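Local structure of thymine dioxygenase (Neurospora crassa, 5C3Q) at residues A[152-157]-A[189-194]; A[61-66]-A[289-294]; A[121-126]-A[135-140]; A[220-225]-A[293-298]. The protein hydroxylates the methyl group of thymine, probably as an iron- and 2-oxoglutarate-dependent dioxygenase with a double-stranded beta-helix core. One frame throughout, in Å; residues are numbered along the deposited sequence.

Interaction 1. Residues A[152-157]-A[189-194]. With AKG (2-oxoglutaric acid), chain F; TDR (thymine), chain G; EDO (1,2-ethanediol), chain I.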
# COMPACT_ATOMS: atom_id res chain seq x y z
N ASN A 152 -15.16 8.02 1.46
CA ASN A 152 -14.69 9.35 1.04
C ASN A 152 -14.04 10.11 2.20
O ASN A 152 -13.02 10.78 2.02
CB ASN A 152 -15.83 10.18 0.44
CG ASN A 152 -16.12 9.79 -1.00
OD1 ASN A 152 -15.28 9.21 -1.68
ND2 ASN A 152 -17.31 10.13 -1.47
N ASN A 153 -14.65 10.01 3.38
CA ASN A 153 -14.08 10.58 4.61
C ASN A 153 -12.71 9.97 4.88
O ASN A 153 -11.73 10.68 5.09
CB ASN A 153 -15.02 10.32 5.79
CG ASN A 153 -14.60 11.04 7.06
OD1 ASN A 153 -13.56 11.69 7.11
ND2 ASN A 153 -15.41 10.91 8.10
N PHE A 154 -12.64 8.64 4.84
CA PHE A 154 -11.37 7.94 5.05
C PHE A 154 -10.33 8.32 4.00
O PHE A 154 -9.17 8.56 4.34
CB PHE A 154 -11.59 6.43 5.05
CG PHE A 154 -10.39 5.64 5.52
CD1 PHE A 154 -9.96 5.72 6.84
CD2 PHE A 154 -9.70 4.82 4.64
CE1 PHE A 154 -8.86 5.00 7.27
CE2 PHE A 154 -8.59 4.10 5.07
CZ PHE A 154 -8.18 4.19 6.38
N PHE A 155 -10.74 8.41 2.74
CA PHE A 155 -9.85 8.82 1.65
C PHE A 155 -9.17 10.16 1.96
O PHE A 155 -7.95 10.29 1.82
CB PHE A 155 -10.63 8.91 0.33
CG PHE A 155 -9.77 9.16 -0.89
CD1 PHE A 155 -9.35 10.44 -1.20
CD2 PHE A 155 -9.40 8.12 -1.72
CE1 PHE A 155 -8.56 10.68 -2.31
CE2 PHE A 155 -8.61 8.35 -2.84
CZ PHE A 155 -8.19 9.63 -3.13
N ASP A 156 -9.96 11.15 2.38
CA ASP A 156 -9.45 12.50 2.66
C ASP A 156 -8.55 12.56 3.91
O ASP A 156 -7.59 13.32 3.94
CB ASP A 156 -10.61 13.50 2.79
CG ASP A 156 -11.31 13.75 1.46
OD1 ASP A 156 -10.72 13.42 0.40
OD2 ASP A 156 -12.44 14.27 1.46
N GLN A 157 -8.85 11.74 4.91
CA GLN A 157 -7.99 11.66 6.09
C GLN A 157 -6.64 10.99 5.79
O GLN A 157 -5.62 11.41 6.32
CB GLN A 157 -8.71 10.93 7.22
CG GLN A 157 -9.88 11.72 7.77
CD GLN A 157 -10.46 11.12 9.04
OE1 GLN A 157 -9.72 10.69 9.93
NE2 GLN A 157 -11.78 11.11 9.14
N ASN A 189 -4.69 9.60 -5.32
CA ASN A 189 -4.39 8.40 -4.56
C ASN A 189 -5.44 7.32 -4.81
O ASN A 189 -6.51 7.60 -5.36
CB ASN A 189 -4.34 8.77 -3.08
CG ASN A 189 -3.35 9.89 -2.79
OD1 ASN A 189 -2.29 9.97 -3.42
ND2 ASN A 189 -3.70 10.77 -1.86
N ILE A 190 -5.12 6.09 -4.43
CA ILE A 190 -6.06 4.97 -4.59
C ILE A 190 -6.26 4.28 -3.25
O ILE A 190 -5.30 3.83 -2.61
CB ILE A 190 -5.58 3.97 -5.66
CG1 ILE A 190 -5.56 4.61 -7.05
CG2 ILE A 190 -6.45 2.71 -5.67
CD1 ILE A 190 -6.93 4.92 -7.64
N LEU A 191 -7.52 4.21 -2.83
CA LEU A 191 -7.90 3.52 -1.61
C LEU A 191 -8.29 2.09 -2.00
O LEU A 191 -9.34 1.87 -2.61
CB LEU A 191 -9.06 4.26 -0.94
CG LEU A 191 -9.80 3.63 0.24
CD1 LEU A 191 -8.86 3.32 1.39
CD2 LEU A 191 -10.91 4.56 0.70
N ARG A 192 -7.43 1.13 -1.66
CA ARG A 192 -7.67 -0.27 -1.96
C ARG A 192 -8.15 -1.03 -0.72
O ARG A 192 -7.38 -1.28 0.21
CB ARG A 192 -6.40 -0.93 -2.52
CG ARG A 192 -6.58 -2.40 -2.88
CD ARG A 192 -5.27 -3.05 -3.29
NE ARG A 192 -5.12 -3.14 -4.74
CZ ARG A 192 -4.12 -3.75 -5.36
NH1 ARG A 192 -3.13 -4.32 -4.68
NH2 ARG A 192 -4.10 -3.78 -6.69
N LEU A 193 -9.43 -1.40 -0.73
CA LEU A 193 -10.00 -2.29 0.27
C LEU A 193 -9.66 -3.72 -0.12
O LEU A 193 -9.85 -4.10 -1.28
CB LEU A 193 -11.52 -2.12 0.34
CG LEU A 193 -12.04 -0.69 0.53
CD1 LEU A 193 -13.55 -0.70 0.61
CD2 LEU A 193 -11.44 -0.04 1.77
N LEU A 194 -9.16 -4.50 0.83
CA LEU A 194 -8.76 -5.89 0.58
C LEU A 194 -9.47 -6.85 1.52
O LEU A 194 -9.57 -6.61 2.72
CB LEU A 194 -7.25 -6.05 0.74
CG LEU A 194 -6.40 -5.48 -0.40
CD1 LEU A 194 -5.01 -5.10 0.08
CD2 LEU A 194 -6.33 -6.48 -1.55
C1 AKG F . -0.96 -4.35 -1.68
O1 AKG F . -0.17 -3.77 -2.47
O2 AKG F . -2.19 -4.38 -1.90
C2 AKG F . -0.44 -5.04 -0.49
O5 AKG F . 0.77 -5.17 -0.34
C3 AKG F . -1.40 -5.57 0.55
C4 AKG F . -0.65 -6.09 1.78
C5 AKG F . -1.60 -6.55 2.86
O3 AKG F . -1.18 -6.55 4.04
O4 AKG F . -2.75 -6.93 2.56
N1 TDR G . -2.22 -0.57 -7.51
C2 TDR G . -1.81 0.81 -7.37
O2 TDR G . -2.54 1.70 -7.78
N3 TDR G . -0.55 1.13 -6.74
C4 TDR G . 0.30 0.10 -6.26
O4 TDR G . 1.35 0.41 -5.73
C5 TDR G . -0.10 -1.31 -6.40
CM5 TDR G . 0.76 -2.44 -5.91
C6 TDR G . -1.38 -1.62 -7.04
C1 EDO I . -6.98 -4.09 -9.73
O1 EDO I . -6.32 -3.92 -8.47
C2 EDO I . -6.71 -5.48 -10.29
O2 EDO I . -5.51 -5.49 -11.07

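Interaction 2. Residues A[61-66]-A[289-294]. With TDR (thymine), chain G; AKG (2-oxoglutaric acid), chain F.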
# COMPACT_ATOMS: atom_id res chain seq x y z
N GLU A 61 -11.86 1.30 12.84
CA GLU A 61 -12.66 0.11 13.11
C GLU A 61 -13.97 0.12 12.30
O GLU A 61 -14.35 -0.88 11.70
CB GLU A 61 -12.96 0.00 14.61
CG GLU A 61 -13.35 -1.39 15.08
CD GLU A 61 -13.59 -1.44 16.58
OE1 GLU A 61 -12.89 -0.72 17.33
OE2 GLU A 61 -14.47 -2.21 17.01
N HIS A 62 -14.63 1.27 12.29
CA HIS A 62 -15.84 1.48 11.49
C HIS A 62 -15.58 1.29 9.99
O HIS A 62 -16.36 0.64 9.30
CB HIS A 62 -16.41 2.88 11.77
CG HIS A 62 -17.58 3.24 10.90
ND1 HIS A 62 -18.80 2.60 10.98
CD2 HIS A 62 -17.72 4.18 9.94
CE1 HIS A 62 -19.63 3.13 10.11
NE2 HIS A 62 -19.00 4.09 9.46
N VAL A 63 -14.47 1.85 9.50
CA VAL A 63 -14.10 1.72 8.09
C VAL A 63 -13.90 0.24 7.72
O VAL A 63 -14.39 -0.20 6.68
CB VAL A 63 -12.84 2.56 7.76
CG1 VAL A 63 -12.27 2.19 6.39
CG2 VAL A 63 -13.18 4.04 7.80
N PHE A 64 -13.21 -0.50 8.58
CA PHE A 64 -13.03 -1.95 8.38
C PHE A 64 -14.36 -2.71 8.38
O PHE A 64 -14.57 -3.59 7.55
CB PHE A 64 -12.08 -2.55 9.43
CG PHE A 64 -10.64 -2.54 9.02
CD1 PHE A 64 -9.88 -1.38 9.13
CD2 PHE A 64 -10.04 -3.68 8.51
CE1 PHE A 64 -8.55 -1.37 8.75
CE2 PHE A 64 -8.71 -3.67 8.13
CZ PHE A 64 -7.96 -2.51 8.25
N ASN A 65 -15.24 -2.38 9.32
CA ASN A 65 -16.58 -2.97 9.36
C ASN A 65 -17.37 -2.67 8.08
O ASN A 65 -18.07 -3.53 7.55
CB ASN A 65 -17.37 -2.47 10.57
CG ASN A 65 -16.86 -3.04 11.89
OD1 ASN A 65 -16.40 -4.18 11.96
ND2 ASN A 65 -16.96 -2.24 12.95
N THR A 66 -17.25 -1.43 7.60
CA THR A 66 -17.91 -1.01 6.37
C THR A 66 -17.35 -1.76 5.16
O THR A 66 -18.11 -2.16 4.27
CB THR A 66 -17.77 0.52 6.17
OG1 THR A 66 -18.19 1.19 7.36
CG2 THR A 66 -18.62 1.00 5.01
N TYR A 289 -8.64 -8.96 6.63
CA TYR A 289 -8.96 -7.66 6.04
C TYR A 289 -7.78 -6.74 6.16
O TYR A 289 -7.14 -6.65 7.22
CB TYR A 289 -10.16 -7.02 6.73
CG TYR A 289 -11.43 -7.79 6.53
CD1 TYR A 289 -12.22 -7.57 5.41
CD2 TYR A 289 -11.84 -8.74 7.46
CE1 TYR A 289 -13.39 -8.28 5.21
CE2 TYR A 289 -13.01 -9.45 7.27
CZ TYR A 289 -13.78 -9.22 6.15
OH TYR A 289 -14.94 -9.93 5.95
N SER A 290 -7.47 -6.05 5.07
CA SER A 290 -6.53 -4.95 5.11
C SER A 290 -7.01 -3.84 4.19
O SER A 290 -7.91 -4.04 3.35
CB SER A 290 -5.12 -5.41 4.73
OG SER A 290 -5.07 -5.84 3.38
N ILE A 291 -6.43 -2.67 4.37
CA ILE A 291 -6.70 -1.53 3.53
C ILE A 291 -5.36 -0.92 3.13
O ILE A 291 -4.57 -0.50 3.99
CB ILE A 291 -7.56 -0.47 4.26
CG1 ILE A 291 -8.87 -1.11 4.76
CG2 ILE A 291 -7.84 0.71 3.34
CD1 ILE A 291 -9.75 -0.19 5.57
N ALA A 292 -5.10 -0.91 1.83
CA ALA A 292 -3.91 -0.26 1.28
C ALA A 292 -4.31 1.06 0.65
O ALA A 292 -5.07 1.09 -0.33
CB ALA A 292 -3.24 -1.16 0.26
N TYR A 293 -3.81 2.15 1.21
CA TYR A 293 -4.01 3.46 0.62
C TYR A 293 -2.74 3.85 -0.15
O TYR A 293 -1.73 4.25 0.43
CB TYR A 293 -4.36 4.49 1.69
CG TYR A 293 -4.77 5.84 1.14
CD1 TYR A 293 -6.08 6.10 0.78
CD2 TYR A 293 -3.83 6.86 1.01
CE1 TYR A 293 -6.46 7.33 0.29
CE2 TYR A 293 -4.20 8.10 0.52
CZ TYR A 293 -5.51 8.34 0.16
OH TYR A 293 -5.89 9.57 -0.33
N PHE A 294 -2.80 3.69 -1.47
CA PHE A 294 -1.66 4.00 -2.34
C PHE A 294 -1.59 5.50 -2.56
O PHE A 294 -2.51 6.10 -3.13
CB PHE A 294 -1.81 3.31 -3.69
CG PHE A 294 -1.88 1.81 -3.61
CD1 PHE A 294 -0.83 1.09 -3.05
CD2 PHE A 294 -2.97 1.12 -4.09
CE1 PHE A 294 -0.87 -0.29 -2.98
CE2 PHE A 294 -3.03 -0.26 -4.02
CZ PHE A 294 -1.98 -0.97 -3.46
N1 TDR G . -2.22 -0.57 -7.51
C2 TDR G . -1.81 0.81 -7.37
O2 TDR G . -2.54 1.70 -7.78
N3 TDR G . -0.55 1.13 -6.74
C4 TDR G . 0.30 0.10 -6.26
O4 TDR G . 1.35 0.41 -5.73
C5 TDR G . -0.10 -1.31 -6.40
CM5 TDR G . 0.76 -2.44 -5.91
C6 TDR G . -1.38 -1.62 -7.04
C1 AKG F . -0.96 -4.35 -1.68
O1 AKG F . -0.17 -3.77 -2.47
O2 AKG F . -2.19 -4.38 -1.90
C2 AKG F . -0.44 -5.04 -0.49
O5 AKG F . 0.77 -5.17 -0.34
C3 AKG F . -1.40 -5.57 0.55
C4 AKG F . -0.65 -6.09 1.78
C5 AKG F . -1.60 -6.55 2.86
O3 AKG F . -1.18 -6.55 4.04
O4 AKG F . -2.75 -6.93 2.56

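Interaction 3. Residues A[121-126]-A[135-140]. With EDO (1,2-ethanediol), chain I.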
# COMPACT_ATOMS: atom_id res chain seq x y z
N GLU A 121 -9.75 -10.60 -2.77
CA GLU A 121 -10.57 -9.71 -3.59
C GLU A 121 -10.32 -8.28 -3.14
O GLU A 121 -9.88 -8.04 -2.01
CB GLU A 121 -12.06 -10.08 -3.53
CG GLU A 121 -12.63 -10.19 -2.13
CD GLU A 121 -14.09 -10.62 -2.10
OE1 GLU A 121 -14.80 -10.49 -3.12
OE2 GLU A 121 -14.54 -11.08 -1.03
N SER A 122 -10.56 -7.33 -4.04
CA SER A 122 -10.27 -5.94 -3.75
C SER A 122 -11.30 -5.00 -4.37
O SER A 122 -11.98 -5.34 -5.34
CB SER A 122 -8.87 -5.57 -4.24
OG SER A 122 -8.77 -5.66 -5.65
N TYR A 123 -11.41 -3.82 -3.78
CA TYR A 123 -12.25 -2.76 -4.30
C TYR A 123 -11.48 -1.45 -4.17
O TYR A 123 -11.09 -1.06 -3.06
CB TYR A 123 -13.57 -2.71 -3.54
CG TYR A 123 -14.49 -1.62 -4.04
CD1 TYR A 123 -15.20 -1.76 -5.23
CD2 TYR A 123 -14.65 -0.44 -3.32
CE1 TYR A 123 -16.04 -0.76 -5.69
CE2 TYR A 123 -15.49 0.56 -3.76
CZ TYR A 123 -16.18 0.40 -4.95
OH TYR A 123 -17.02 1.40 -5.39
N GLU A 124 -11.28 -0.77 -5.29
CA GLU A 124 -10.45 0.43 -5.33
C GLU A 124 -11.25 1.71 -5.61
O GLU A 124 -12.10 1.77 -6.50
CB GLU A 124 -9.34 0.23 -6.35
CG GLU A 124 -8.29 -0.74 -5.83
CD GLU A 124 -7.38 -1.29 -6.91
OE1 GLU A 124 -6.15 -1.35 -6.67
OE2 GLU A 124 -7.89 -1.67 -7.98
N ILE A 125 -10.94 2.72 -4.81
CA ILE A 125 -11.61 4.01 -4.83
C ILE A 125 -10.56 5.09 -5.08
O ILE A 125 -9.54 5.12 -4.39
CB ILE A 125 -12.29 4.28 -3.46
CG1 ILE A 125 -13.42 3.28 -3.22
CG2 ILE A 125 -12.82 5.71 -3.38
CD1 ILE A 125 -13.70 3.03 -1.75
N GLY A 126 -10.80 5.95 -6.06
CA GLY A 126 -9.94 7.10 -6.34
C GLY A 126 -10.59 8.36 -5.82
O GLY A 126 -11.66 8.30 -5.22
N ASN A 135 -15.83 7.12 -9.73
CA ASN A 135 -15.82 5.91 -8.90
C ASN A 135 -17.09 5.09 -9.11
O ASN A 135 -18.19 5.65 -9.05
CB ASN A 135 -15.68 6.27 -7.42
CG ASN A 135 -14.29 6.74 -7.05
OD1 ASN A 135 -13.29 6.17 -7.49
ND2 ASN A 135 -14.21 7.79 -6.23
N PRO A 136 -16.96 3.78 -9.36
CA PRO A 136 -18.15 2.94 -9.50
C PRO A 136 -18.70 2.50 -8.14
O PRO A 136 -18.44 1.38 -7.69
CB PRO A 136 -17.65 1.75 -10.31
CG PRO A 136 -16.21 1.62 -9.91
CD PRO A 136 -15.72 3.01 -9.59
N TRP A 137 -19.45 3.38 -7.49
CA TRP A 137 -19.99 3.10 -6.16
C TRP A 137 -21.14 2.10 -6.26
O TRP A 137 -21.92 2.16 -7.21
CB TRP A 137 -20.50 4.38 -5.49
CG TRP A 137 -19.44 5.40 -5.23
CD1 TRP A 137 -19.22 6.55 -5.93
CD2 TRP A 137 -18.47 5.38 -4.17
NE1 TRP A 137 -18.17 7.25 -5.38
CE2 TRP A 137 -17.69 6.55 -4.31
CE3 TRP A 137 -18.18 4.49 -3.13
CZ2 TRP A 137 -16.64 6.85 -3.43
CZ3 TRP A 137 -17.14 4.79 -2.27
CH2 TRP A 137 -16.38 5.96 -2.42
N PRO A 138 -21.26 1.19 -5.28
CA PRO A 138 -22.39 0.27 -5.27
C PRO A 138 -23.64 0.97 -4.74
O PRO A 138 -23.53 2.03 -4.12
CB PRO A 138 -21.94 -0.82 -4.30
CG PRO A 138 -21.07 -0.11 -3.33
CD PRO A 138 -20.42 1.03 -4.07
N ALA A 139 -24.81 0.38 -4.97
CA ALA A 139 -26.07 0.96 -4.52
C ALA A 139 -26.13 0.98 -2.99
O ALA A 139 -25.72 0.02 -2.33
CB ALA A 139 -27.25 0.19 -5.09
N GLU A 140 -26.65 2.08 -2.44
CA GLU A 140 -26.73 2.28 -1.00
C GLU A 140 -28.05 1.75 -0.44
O GLU A 140 -29.03 2.49 -0.34
CB GLU A 140 -26.59 3.77 -0.67
CG GLU A 140 -25.27 4.41 -1.07
CD GLU A 140 -24.30 4.59 0.10
OE1 GLU A 140 -24.75 4.98 1.20
OE2 GLU A 140 -23.08 4.37 -0.10
C1 EDO I . -6.98 -4.09 -9.73
O1 EDO I . -6.32 -3.92 -8.47
C2 EDO I . -6.71 -5.48 -10.29
O2 EDO I . -5.51 -5.49 -11.07

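Interaction 4. Residues A[220-225]-A[293-298]. With TDR (thymine), chain G; AKG (2-oxoglutaric acid), chain F.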
# COMPACT_ATOMS: atom_id res chain seq x y z
N GLY A 220 3.92 3.90 -6.13
CA GLY A 220 3.81 5.35 -5.92
C GLY A 220 4.82 5.98 -4.98
O GLY A 220 5.99 5.58 -4.95
N SER A 221 4.38 6.99 -4.23
CA SER A 221 5.24 7.69 -3.29
C SER A 221 5.34 6.88 -1.99
O SER A 221 6.42 6.41 -1.63
CB SER A 221 4.71 9.10 -3.01
OG SER A 221 3.33 9.08 -2.66
N ILE A 222 4.21 6.74 -1.30
CA ILE A 222 4.11 5.86 -0.14
C ILE A 222 2.79 5.08 -0.16
O ILE A 222 1.84 5.43 -0.88
CB ILE A 222 4.24 6.61 1.21
CG1 ILE A 222 3.05 7.55 1.45
CG2 ILE A 222 5.56 7.38 1.29
CD1 ILE A 222 3.06 8.22 2.81
N THR A 223 2.73 4.03 0.65
CA THR A 223 1.51 3.30 0.87
C THR A 223 1.23 3.29 2.36
O THR A 223 2.14 3.05 3.15
CB THR A 223 1.60 1.85 0.34
OG1 THR A 223 1.86 1.87 -1.06
CG2 THR A 223 0.29 1.09 0.59
N LEU A 224 -0.01 3.58 2.72
CA LEU A 224 -0.46 3.48 4.10
C LEU A 224 -1.22 2.18 4.19
O LEU A 224 -2.29 2.05 3.59
CB LEU A 224 -1.36 4.66 4.47
CG LEU A 224 -0.80 6.05 4.15
CD1 LEU A 224 -1.85 7.12 4.36
CD2 LEU A 224 0.44 6.33 4.98
N LEU A 225 -0.66 1.21 4.91
CA LEU A 225 -1.26 -0.12 5.02
C LEU A 225 -1.83 -0.34 6.41
O LEU A 225 -1.09 -0.40 7.40
CB LEU A 225 -0.25 -1.22 4.69
CG LEU A 225 -0.86 -2.62 4.73
CD1 LEU A 225 -1.72 -2.88 3.50
CD2 LEU A 225 0.21 -3.68 4.87
N TYR A 293 -3.81 2.15 1.21
CA TYR A 293 -4.01 3.46 0.62
C TYR A 293 -2.74 3.85 -0.15
O TYR A 293 -1.73 4.25 0.43
CB TYR A 293 -4.36 4.49 1.69
CG TYR A 293 -4.77 5.84 1.14
CD1 TYR A 293 -6.08 6.10 0.78
CD2 TYR A 293 -3.83 6.86 1.01
CE1 TYR A 293 -6.46 7.33 0.29
CE2 TYR A 293 -4.20 8.10 0.52
CZ TYR A 293 -5.51 8.34 0.16
OH TYR A 293 -5.89 9.57 -0.33
N PHE A 294 -2.80 3.69 -1.47
CA PHE A 294 -1.66 4.00 -2.34
C PHE A 294 -1.59 5.50 -2.56
O PHE A 294 -2.51 6.10 -3.13
CB PHE A 294 -1.81 3.31 -3.69
CG PHE A 294 -1.88 1.81 -3.61
CD1 PHE A 294 -0.83 1.09 -3.05
CD2 PHE A 294 -2.97 1.12 -4.09
CE1 PHE A 294 -0.87 -0.29 -2.98
CE2 PHE A 294 -3.03 -0.26 -4.02
CZ PHE A 294 -1.98 -0.97 -3.46
N CYS A 295 -0.52 6.12 -2.07
CA CYS A 295 -0.29 7.53 -2.29
C CYS A 295 0.60 7.74 -3.51
O CYS A 295 1.58 7.00 -3.72
CB CYS A 295 0.35 8.18 -1.08
SG CYS A 295 -0.54 7.90 0.47
N ASN A 296 0.25 8.74 -4.32
CA ASN A 296 0.99 9.07 -5.53
C ASN A 296 1.27 10.56 -5.60
O ASN A 296 0.52 11.36 -5.06
CB ASN A 296 0.17 8.67 -6.76
CG ASN A 296 -0.07 7.17 -6.84
OD1 ASN A 296 0.87 6.38 -6.84
ND2 ASN A 296 -1.34 6.78 -6.94
N PRO A 297 2.36 10.94 -6.29
CA PRO A 297 2.47 12.35 -6.67
C PRO A 297 1.29 12.72 -7.57
O PRO A 297 0.65 11.82 -8.13
CB PRO A 297 3.78 12.42 -7.45
CG PRO A 297 4.50 11.15 -7.16
CD PRO A 297 3.46 10.13 -6.84
N ASN A 298 1.01 14.01 -7.69
CA ASN A 298 0.00 14.48 -8.63
C ASN A 298 0.32 13.88 -9.99
O ASN A 298 1.49 13.84 -10.38
CB ASN A 298 0.01 16.01 -8.71
CG ASN A 298 -0.20 16.68 -7.36
OD1 ASN A 298 -0.75 16.08 -6.44
ND2 ASN A 298 0.24 17.92 -7.24
N1 TDR G . -2.22 -0.57 -7.51
C2 TDR G . -1.81 0.81 -7.37
O2 TDR G . -2.54 1.70 -7.78
N3 TDR G . -0.55 1.13 -6.74
C4 TDR G . 0.30 0.10 -6.26
O4 TDR G . 1.35 0.41 -5.73
C5 TDR G . -0.10 -1.31 -6.40
CM5 TDR G . 0.76 -2.44 -5.91
C6 TDR G . -1.38 -1.62 -7.04
C1 AKG F . -0.96 -4.35 -1.68
O1 AKG F . -0.17 -3.77 -2.47
O2 AKG F . -2.19 -4.38 -1.90
C2 AKG F . -0.44 -5.04 -0.49
O5 AKG F . 0.77 -5.17 -0.34
C3 AKG F . -1.40 -5.57 0.55
C4 AKG F . -0.65 -6.09 1.78
C5 AKG F . -1.60 -6.55 2.86
O3 AKG F . -1.18 -6.55 4.04
O4 AKG F . -2.75 -6.93 2.56
O HOH W 1 1.97 3.87 -3.64

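Interaction 1. Residues A[152-157]-A[189-194]
Helix 147-173 lies across strand 190-200 here, with the two local axes 9.4 Å apart at their closest. F155 does most of the work. Its CG is anti to the backbone N (chi1 -173°), so the ring leaves CB and reaches across to the strand. CD2 passes L191 CB at 4.0 Å. Further out, CE2 comes to 3.4 Å from N189 O, which sits at the ring edge close to its plane. The tip, CZ, touches N189 CB. The ring of Y293 meets F155 edge-to-face.

The preceding residue, F154, offers L191 a ring edge as well: its CD2 is 3.7 Å from L191 CD1, and the two side chains cross at about a right angle. N189 turns its amide elsewhere, ND2 to Y293 OH and OD1 to N296 N. Apart from N189 O at the F155 ring edge, the groups that meet across the segments are apolar.

R192 extends to the other side of the strand, into the pocket. Its NH1 donates to O2 of 2-oxoglutarate at 2.9 Å (151°), with O2 in the guanidinium plane. NE pairs with E124. NH2 binds ethanediol O1, and thymine C6 lies over one guanidinium face, 3.5 Å from NH2. A helix on one side of a sheet and ligand-binding side chains on the other is the arrangement of the double-stranded beta-helix of 2-oxoglutarate dioxygenases.

Interaction 2. Residues A[61-66]-A[289-294]
Strand 284-295 belongs to the large sheet of the double-stranded beta-helix, and helix 57-71 crosses it with local directions 108° apart. The tight part gathers around I291. Its CG1 is anti to the carbonyl carbon, and CD1 at the end of the side chain touches both V63 and F64. V63 CG1 lies 3.6 Å from I291 CD1. On its other neighbour, F64, the same methyl sits over the ring face, 3.9 Å from the centroid and 23° off the normal, a CH-pi contact that leans toward the rim.

The F64 ring also reaches the backbone. CE2 is 3.5 Å from Y289 O, which lies at the ring edge near its plane, and CD2 touches Y289 CB.

The contact loosens from there. The Y289 ring turns away from the helix and stacks on H195, leaving only its CB and backbone against F64. Both F64 and Y289 are partly exposed. E61 and N65 are exposed on the helix and do not meet the strand.

Beyond this apolar layer the strand serves the pocket. The F294 ring has thymine over one face, with thymine C4 3.4 Å above the ring plane and over its centre. On the same side of the strand S290, whose OG stands between the backbone N and the carbonyl carbon, donates from OG to O4 of 2-oxoglutarate at 2.7 Å.

Interaction 3. Residues A[121-126]-A[135-140]
The touching parts of 121-126 and 135-140 run in roughly opposite directions, 144° apart, and P136 is the centre of an inverse gamma turn. The N135 carboxamide grips both the N and the O of G126. Its OD1 accepts from G126 N at 2.9 Å, and its ND2 donates to G126 O at 2.8 Å (163°). Two bonds therefore fix the rotation of the amide, and ND2 has a further partner in E128.

Y123 has CG anti to the backbone N, which sends its ring toward the turn. Its OH donates to P136 O at 2.7 Å. This hydroxyl stands above the carbonyl plane, while P136 O lies in the plane of the ring. P138 CD packs 3.7 Å from Y123 OH.

I125 meets W137 at about a right angle, with CG2 3.7 Å from CH2 of the indole. N135 CB lies over one face of that indole, toward its rim. W137 NE1 bonds to E128, and K148 makes a cation-pi contact with the ring.

E124 OE2 accepts from ethanediol O1 at 2.8 Å. Together these contacts tie a turn-containing loop to a strand that extends the large sheet of the double-stranded beta-helix, beside the ligand pocket.

Interaction 4. Residues A[220-225]-A[293-298]
Strands 222-227 and 284-295 are antiparallel neighbours in the large sheet of the double-stranded beta-helix, and a classic beta bulge sits in their pairing: S221 and I222 both face C295.

Backbone hydrogen bonds carry the contact. L224 and Y293 form a regular hydrogen-bonded pair. Y293 N to L224 O is 2.8 Å and nearly straight (176°), and L224 N returns to Y293 O at 2.9 Å. Toward the bulge the bonds bend. C295 N donates to I222 O at 2.7 Å, and S221 N donates to C295 O at 2.8 Å (146°). S221 OG, held between the backbone N and the carbonyl carbon, adds a weak bond to the same C295 O. Beside the non-hydrogen-bonded pair T223-F294, T223 CA makes a CA-H...O contact with Y293 O.

Apolar contacts fill the face that carries I222, L224, Y293 and C295, which helix 147-173 covers. I222 CG1 lies 3.7 Å from C295 SG. L224 CD1 lies beside Y293 CD2, the two side chains pointing the same way.

One side chain touches the cosubstrate: L225 CD2 lies 3.3 Å from O3 of the C5 carboxylate of 2-oxoglutarate.

The polar side-chain contacts centre on T223 OG1. A water donates to it and to C295 O. T223 OG1 also bonds to D218, a nickel ligand, so it is a second-shell residue by the metal site. The same OG1 meets the F294 ring at its edge, near the ring plane, 3.4 Å from CD1.

In the fold
All four contacts reach one large sheet. Interactions 2 and 4 share Y293 and F294 on strand 284-295. Strand 190-200 of interaction 1 pairs with it, as R192 N to A292 O at 2.7 Å and F294 N to I190 O at 2.8 Å indicate. Interaction 3 brings in the next strand, with L191 N 2.7 Å from I125 O. The centres of interactions 1 and 2 are about 8 Å apart, those of 3 and 4 about 18 Å. Interactions 1, 2 and 4 touch both thymine and 2-oxoglutarate. The side chain of F294 is about 5 Å from the nickel, which H216, D218 and H273 bind.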